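Local coordinates for protein putative efflux transporter (Bacteroides eggerthii, PDB 4L8J) that probably serves as the periplasmic membrane-fusion (adaptor) subunit of an HlyD-family efflux pump, linking an inner-membrane transporter to an outer-membrane channel, at residues S42-N47 with Y147-S152; N199-E204 with I220-A225. All coordinates share one frame; numbering follows the deposited sequence.

Contact 1 of 2, residues S42-N47 with Y147-S152; sequences SGQIIN and YQRVNS
Gly43 and Val150 form an antiparallel hydrogen-bonded pair, Val150 N reaching Gly43 O at 2.8 Å and Gly43 N reaching Val150 O at 2.9 Å, next to the non-hydrogen-bonded pair of Gln44 and Arg149. This short pairing belongs to the barrel-sandwich domain of the membrane-fusion family, where strand 149-150 forms the outer end of a four-stranded sheet and strand 43-47 pairs on its other side with strand 61-65. Ile45 N adds a bond to Gln148 O; beyond it, Tyr147 N meets Ile45 O only weakly.

The two faces of the pairing differ. On the Gln44 and Arg149 face, the glutamine CG is anti to its backbone N (chi1 170°), the chain beyond is extended, and the tip of the amide lies over the centre of one guanidinium face, the two planes 34° apart. Gln44 CB also packs against Arg149 CG at 3.9 Å. An alanine here would probably leave that guanidinium face without its amide partner and the end of the arginine freer to turn. On the face of Val150, Ile45 CD1 meets Val150 CG1 at 3.8 Å, and both side chains also rest on Val144 and on Ile156 of strand 155-161, which ties this edge of the sheet to the other half of the sandwich.

At one end, Ile46 CG2 comes obliquely to Tyr147 CE1. At the other, Ser42 OG accepts a weak, bent bond from Ser152 N at 3.3 Å, the angle at the hydrogen being 127°.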
loop_
_atom_site.group_PDB
_atom_site.type_symbol
_atom_site.label_atom_id
_atom_site.label_comp_id
_atom_site.label_asym_id
_atom_site.label_seq_id
_atom_site.Cartn_x
_atom_site.Cartn_y
_atom_site.Cartn_z
ATOM N N SER A 42 62.306 -17.194 41.620
ATOM C CA SER A 42 63.258 -17.971 40.829
ATOM C C SER A 42 63.406 -19.353 41.442
ATOM O O SER A 42 63.291 -19.508 42.663
ATOM C CB SER A 42 64.611 -17.264 40.767
ATOM O OG SER A 42 64.508 -15.998 40.134
ATOM N N GLY A 43 63.639 -20.350 40.603
ATOM C CA GLY A 43 63.811 -21.706 41.099
ATOM C C GLY A 43 63.838 -22.757 40.024
ATOM O O GLY A 43 63.867 -22.438 38.834
ATOM N N GLN A 44 63.853 -24.020 40.449
ATOM C CA GLN A 44 63.843 -25.161 39.546
ATOM C C GLN A 44 62.417 -25.750 39.429
ATOM O O GLN A 44 61.861 -26.214 40.431
ATOM C CB GLN A 44 64.845 -26.238 40.019
ATOM C CG GLN A 44 64.723 -27.566 39.257
ATOM C CD GLN A 44 65.868 -28.514 39.499
ATOM O OE1 GLN A 44 66.671 -28.767 38.594
ATOM N NE2 GLN A 44 65.945 -29.102 40.704
ATOM N N ILE A 45 61.865 -25.791 38.204
ATOM C CA ILE A 45 60.550 -26.413 37.957
ATOM C C ILE A 45 60.654 -27.886 38.348
ATOM O O ILE A 45 61.628 -28.529 37.992
ATOM C CB ILE A 45 60.084 -26.214 36.482
ATOM C CG1 ILE A 45 59.756 -24.723 36.224
ATOM C CG2 ILE A 45 58.853 -27.095 36.148
ATOM C CD1 ILE A 45 59.865 -24.301 34.821
ATOM N N ILE A 46 59.726 -28.387 39.165
ATOM C CA ILE A 46 59.709 -29.801 39.573
ATOM C C ILE A 46 58.387 -30.444 39.130
ATOM O O ILE A 46 58.199 -31.653 39.266
ATOM C CB ILE A 46 59.956 -29.997 41.074
ATOM C CG1 ILE A 46 58.950 -29.173 41.930
ATOM C CG2 ILE A 46 61.446 -29.740 41.415
ATOM C CD1 ILE A 46 58.685 -29.738 43.362
ATOM N N ASN A 47 57.449 -29.610 38.654
ATOM C CA ASN A 47 56.163 -30.084 38.165
ATOM C C ASN A 47 55.680 -29.170 37.045
ATOM O O ASN A 47 55.670 -27.956 37.199
ATOM C CB ASN A 47 55.132 -30.188 39.299
ATOM C CG ASN A 47 53.901 -30.994 38.943
ATOM O OD1 ASN A 47 53.806 -31.585 37.883
ATOM N ND2 ASN A 47 52.922 -31.037 39.818
ATOM N N TYR A 147 62.136 -29.886 35.519
ATOM C CA TYR A 147 63.466 -29.918 36.160
ATOM C C TYR A 147 64.414 -28.843 35.553
ATOM O O TYR A 147 65.607 -28.840 35.855
ATOM C CB TYR A 147 64.099 -31.335 36.212
ATOM C CG TYR A 147 63.315 -32.291 37.092
ATOM C CD1 TYR A 147 63.406 -32.227 38.481
ATOM C CD2 TYR A 147 62.416 -33.202 36.541
ATOM C CE1 TYR A 147 62.665 -33.086 39.300
ATOM C CE2 TYR A 147 61.659 -34.057 37.348
ATOM C CZ TYR A 147 61.795 -34.003 38.728
ATOM O OH TYR A 147 61.065 -34.857 39.525
ATOM N N GLN A 148 63.862 -27.884 34.782
ATOM C CA GLN A 148 64.595 -26.733 34.232
ATOM C C GLN A 148 64.563 -25.576 35.261
ATOM O O GLN A 148 63.535 -25.338 35.910
ATOM C CB GLN A 148 63.984 -26.298 32.882
ATOM C CG GLN A 148 64.432 -24.946 32.299
ATOM C CD GLN A 148 63.903 -24.691 30.897
ATOM O OE1 GLN A 148 63.401 -25.590 30.206
ATOM N NE2 GLN A 148 64.028 -23.460 30.421
ATOM N N ARG A 149 65.696 -24.865 35.400
ATOM C CA ARG A 149 65.854 -23.731 36.315
ATOM C C ARG A 149 65.428 -22.453 35.594
ATOM O O ARG A 149 65.786 -22.250 34.427
ATOM C CB ARG A 149 67.304 -23.655 36.843
ATOM C CG ARG A 149 67.669 -24.848 37.727
ATOM C CD ARG A 149 69.087 -24.793 38.274
ATOM N NE ARG A 149 69.306 -25.787 39.331
ATOM C CZ ARG A 149 69.773 -27.019 39.125
ATOM N NH1 ARG A 149 70.073 -27.428 37.898
ATOM N NH2 ARG A 149 69.941 -27.851 40.147
ATOM N N VAL A 150 64.582 -21.640 36.260
ATOM C CA VAL A 150 64.016 -20.401 35.709
ATOM C C VAL A 150 64.145 -19.240 36.702
ATOM O O VAL A 150 64.283 -19.460 37.909
ATOM C CB VAL A 150 62.520 -20.556 35.266
ATOM C CG1 VAL A 150 62.370 -21.543 34.113
ATOM C CG2 VAL A 150 61.607 -20.930 36.441
ATOM N N ASN A 151 64.015 -18.008 36.179
ATOM C CA ASN A 151 64.025 -16.762 36.940
ATOM C C ASN A 151 62.614 -16.182 36.990
ATOM O O ASN A 151 61.714 -16.705 36.329
ATOM C CB ASN A 151 64.986 -15.744 36.290
ATOM C CG ASN A 151 66.406 -16.225 36.123
ATOM O OD1 ASN A 151 67.096 -16.565 37.093
ATOM N ND2 ASN A 151 66.879 -16.242 34.881
ATOM N N SER A 152 62.419 -15.091 37.744
ATOM C CA SER A 152 61.136 -14.396 37.793
ATOM C C SER A 152 60.899 -13.734 36.460
ATOM O O SER A 152 61.858 -13.302 35.816
ATOM C CB SER A 152 61.123 -13.351 38.904
ATOM O OG SER A 152 61.386 -13.963 40.152
#

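Contact 2 of 2, residues N199-E204 with I220-A225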
loop_
_atom_site.group_PDB
_atom_site.type_symbol
_atom_site.label_atom_id
_atom_site.label_comp_id
_atom_site.label_asym_id
_atom_site.label_seq_id
_atom_site.Cartn_x
_atom_site.Cartn_y
_atom_site.Cartn_z
ATOM N N ASN A 199 23.378 -18.761 18.882
ATOM C CA ASN A 199 22.939 -17.450 19.300
ATOM C C ASN A 199 24.155 -16.644 19.738
ATOM O O ASN A 199 25.122 -17.183 20.295
ATOM C CB ASN A 199 21.910 -17.556 20.445
ATOM C CG ASN A 199 21.403 -16.211 20.926
ATOM O OD1 ASN A 199 20.624 -15.524 20.240
ATOM N ND2 ASN A 199 21.906 -15.768 22.075
ATOM N N ALA A 200 24.108 -15.353 19.479
ATOM C CA ALA A 200 25.180 -14.468 19.857
ATOM C C ALA A 200 24.572 -13.224 20.418
ATOM O O ALA A 200 23.440 -12.893 20.069
ATOM C CB ALA A 200 26.054 -14.147 18.642
ATOM N N ARG A 201 25.296 -12.528 21.287
ATOM C CA ARG A 201 24.781 -11.288 21.824
ATOM C C ARG A 201 25.654 -10.123 21.391
ATOM O O ARG A 201 26.856 -10.281 21.192
ATOM C CB ARG A 201 24.644 -11.341 23.363
ATOM C CG ARG A 201 25.959 -11.527 24.109
ATOM C CD ARG A 201 25.818 -11.241 25.597
ATOM N NE ARG A 201 27.090 -10.756 26.141
ATOM C CZ ARG A 201 28.067 -11.548 26.561
ATOM N NH1 ARG A 201 27.915 -12.866 26.541
ATOM N NH2 ARG A 201 29.207 -11.031 27.000
ATOM N N LEU A 202 25.065 -8.929 21.343
ATOM C CA LEU A 202 25.803 -7.729 21.020
ATOM C C LEU A 202 26.801 -7.386 22.107
ATOM O O LEU A 202 26.422 -7.312 23.273
ATOM C CB LEU A 202 24.834 -6.544 20.836
ATOM C CG LEU A 202 25.480 -5.206 20.492
ATOM C CD1 LEU A 202 26.250 -5.278 19.134
ATOM C CD2 LEU A 202 24.441 -4.120 20.462
ATOM N N GLU A 203 28.052 -7.113 21.731
ATOM C CA GLU A 203 28.988 -6.627 22.714
ATOM C C GLU A 203 29.035 -5.111 22.595
ATOM O O GLU A 203 28.934 -4.406 23.597
ATOM C CB GLU A 203 30.386 -7.245 22.591
ATOM C CG GLU A 203 31.289 -6.689 23.693
ATOM C CD GLU A 203 32.712 -7.195 23.799
ATOM O OE1 GLU A 203 33.450 -7.129 22.791
ATOM O OE2 GLU A 203 33.114 -7.579 24.922
ATOM N N GLU A 204 29.173 -4.608 21.352
ATOM C CA GLU A 204 29.262 -3.180 21.058
ATOM C C GLU A 204 29.356 -2.934 19.553
ATOM O O GLU A 204 29.666 -3.845 18.804
ATOM C CB GLU A 204 30.500 -2.556 21.730
ATOM C CG GLU A 204 31.796 -3.148 21.188
ATOM C CD GLU A 204 33.046 -2.869 21.988
ATOM O OE1 GLU A 204 32.976 -2.895 23.239
ATOM O OE2 GLU A 204 34.110 -2.679 21.358
ATOM N N ILE A 220 29.339 -11.605 20.752
ATOM C CA ILE A 220 29.904 -12.701 21.545
ATOM C C ILE A 220 28.941 -13.886 21.506
ATOM O O ILE A 220 27.724 -13.709 21.635
ATOM C CB ILE A 220 30.246 -12.272 22.995
ATOM C CG1 ILE A 220 31.277 -11.143 22.999
ATOM C CG2 ILE A 220 30.768 -13.468 23.840
ATOM C CD1 ILE A 220 31.294 -10.370 24.289
ATOM N N ILE A 221 29.483 -15.089 21.300
ATOM C CA ILE A 221 28.672 -16.312 21.303
ATOM C C ILE A 221 28.088 -16.490 22.710
ATOM O O ILE A 221 28.811 -16.383 23.721
ATOM C CB ILE A 221 29.490 -17.545 20.833
ATOM C CG1 ILE A 221 30.012 -17.354 19.373
ATOM C CG2 ILE A 221 28.672 -18.842 20.987
ATOM C CD1 ILE A 221 28.955 -17.440 18.262
ATOM N N ASP A 222 26.763 -16.665 22.755
ATOM C CA ASP A 222 25.983 -16.798 23.972
ATOM C C ASP A 222 24.968 -17.895 23.742
ATOM O O ASP A 222 23.797 -17.634 23.436
ATOM C CB ASP A 222 25.324 -15.454 24.305
ATOM C CG ASP A 222 24.737 -15.379 25.696
ATOM O OD1 ASP A 222 24.810 -16.393 26.427
ATOM O OD2 ASP A 222 24.225 -14.297 26.064
ATOM N N ASP A 223 25.456 -19.131 23.786
ATOM C CA ASP A 223 24.661 -20.306 23.483
ATOM C C ASP A 223 25.213 -21.508 24.237
ATOM O O ASP A 223 26.402 -21.811 24.116
ATOM C CB ASP A 223 24.668 -20.562 21.953
ATOM C CG ASP A 223 23.567 -21.469 21.460
ATOM O OD1 ASP A 223 23.367 -22.545 22.067
ATOM O OD2 ASP A 223 22.950 -21.142 20.426
ATOM N N ALA A 224 24.345 -22.196 24.999
ATOM C CA ALA A 224 24.711 -23.378 25.793
ATOM C C ALA A 224 25.294 -24.504 24.908
ATOM O O ALA A 224 26.228 -25.185 25.342
ATOM C CB ALA A 224 23.495 -23.892 26.555
ATOM N N ALA A 225 24.771 -24.657 23.656
ATOM C CA ALA A 225 25.224 -25.681 22.705
ATOM C C ALA A 225 26.649 -25.423 22.185
ATOM O O ALA A 225 27.250 -26.340 21.611
ATOM C CB ALA A 225 24.261 -25.782 21.536
HETATM O O HOH W 1 28.553 -15.341 26.468
#
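Arg201 and Ile220 exchange both backbone bonds of an antiparallel hydrogen-bonded pair: Arg201 N gives to Ile220 O at 2.7 Å, and Ile220 N to Arg201 O at 2.8 Å. Ala200 and Ile221 make the adjoining non-hydrogen-bonded pair in this beta hairpin.

Asn199 is gripped where the second strand runs out. Its carbonyl O takes Asp222 N, its N gives an almost straight bond to the anti lone pair of Asp223 OD2 at 2.9 Å, and its ND2 gives to Asp222 O at 3.0 Å with that oxygen in the amide plane. Lys187 takes up its OD1, leaving both ends of the amide engaged. Asp223 spends its other oxygen, OD1, on Ala225 N, an Asx turn that carries the chain away from the strand.

Arg201 lies alongside Ile220, with Ile220 CB over one guanidinium face, toward its rim, and CD1 3.5 Å from NH2. Asp222 crosses the Arg201 chain at about a right angle, its OD2 4.0 Å from Arg201 NH1, a long salt bridge. A water bridges the same NH1, weakly, to Ile221 O. Glu203 drapes its extended chain past Ile220 CD1, while its OE1 pairs with Arg166.

Within the six-stranded barrel, strand 198-205 has strand 185-190 on its other side and strand 215-221 is flanked by strand 166-171; Ala200 and Ile221 turn to the same face, where both touch Val188.

From the N terminus the chain passes through strands 8-17, 20-29 and 34-38 before reaching residues 42-47. Contact 1 then closes a long excursion of 99 residues, which includes the two long helices 68-95 and 102-127, and brings the returning chain back as edge strand 149-150 beside strand 43-47, near the base of that helical hairpin. After strand 155-161 the chain returns to the six-stranded barrel, to which strand 20-29 already belongs, and there contact 2 closes a much shorter loop of 15 residues between neighbouring strands. The two neither nest nor cross. Their centres lie about 40 Å apart, one in the barrel-sandwich part and the other in the barrel near the middle of this elongated molecule.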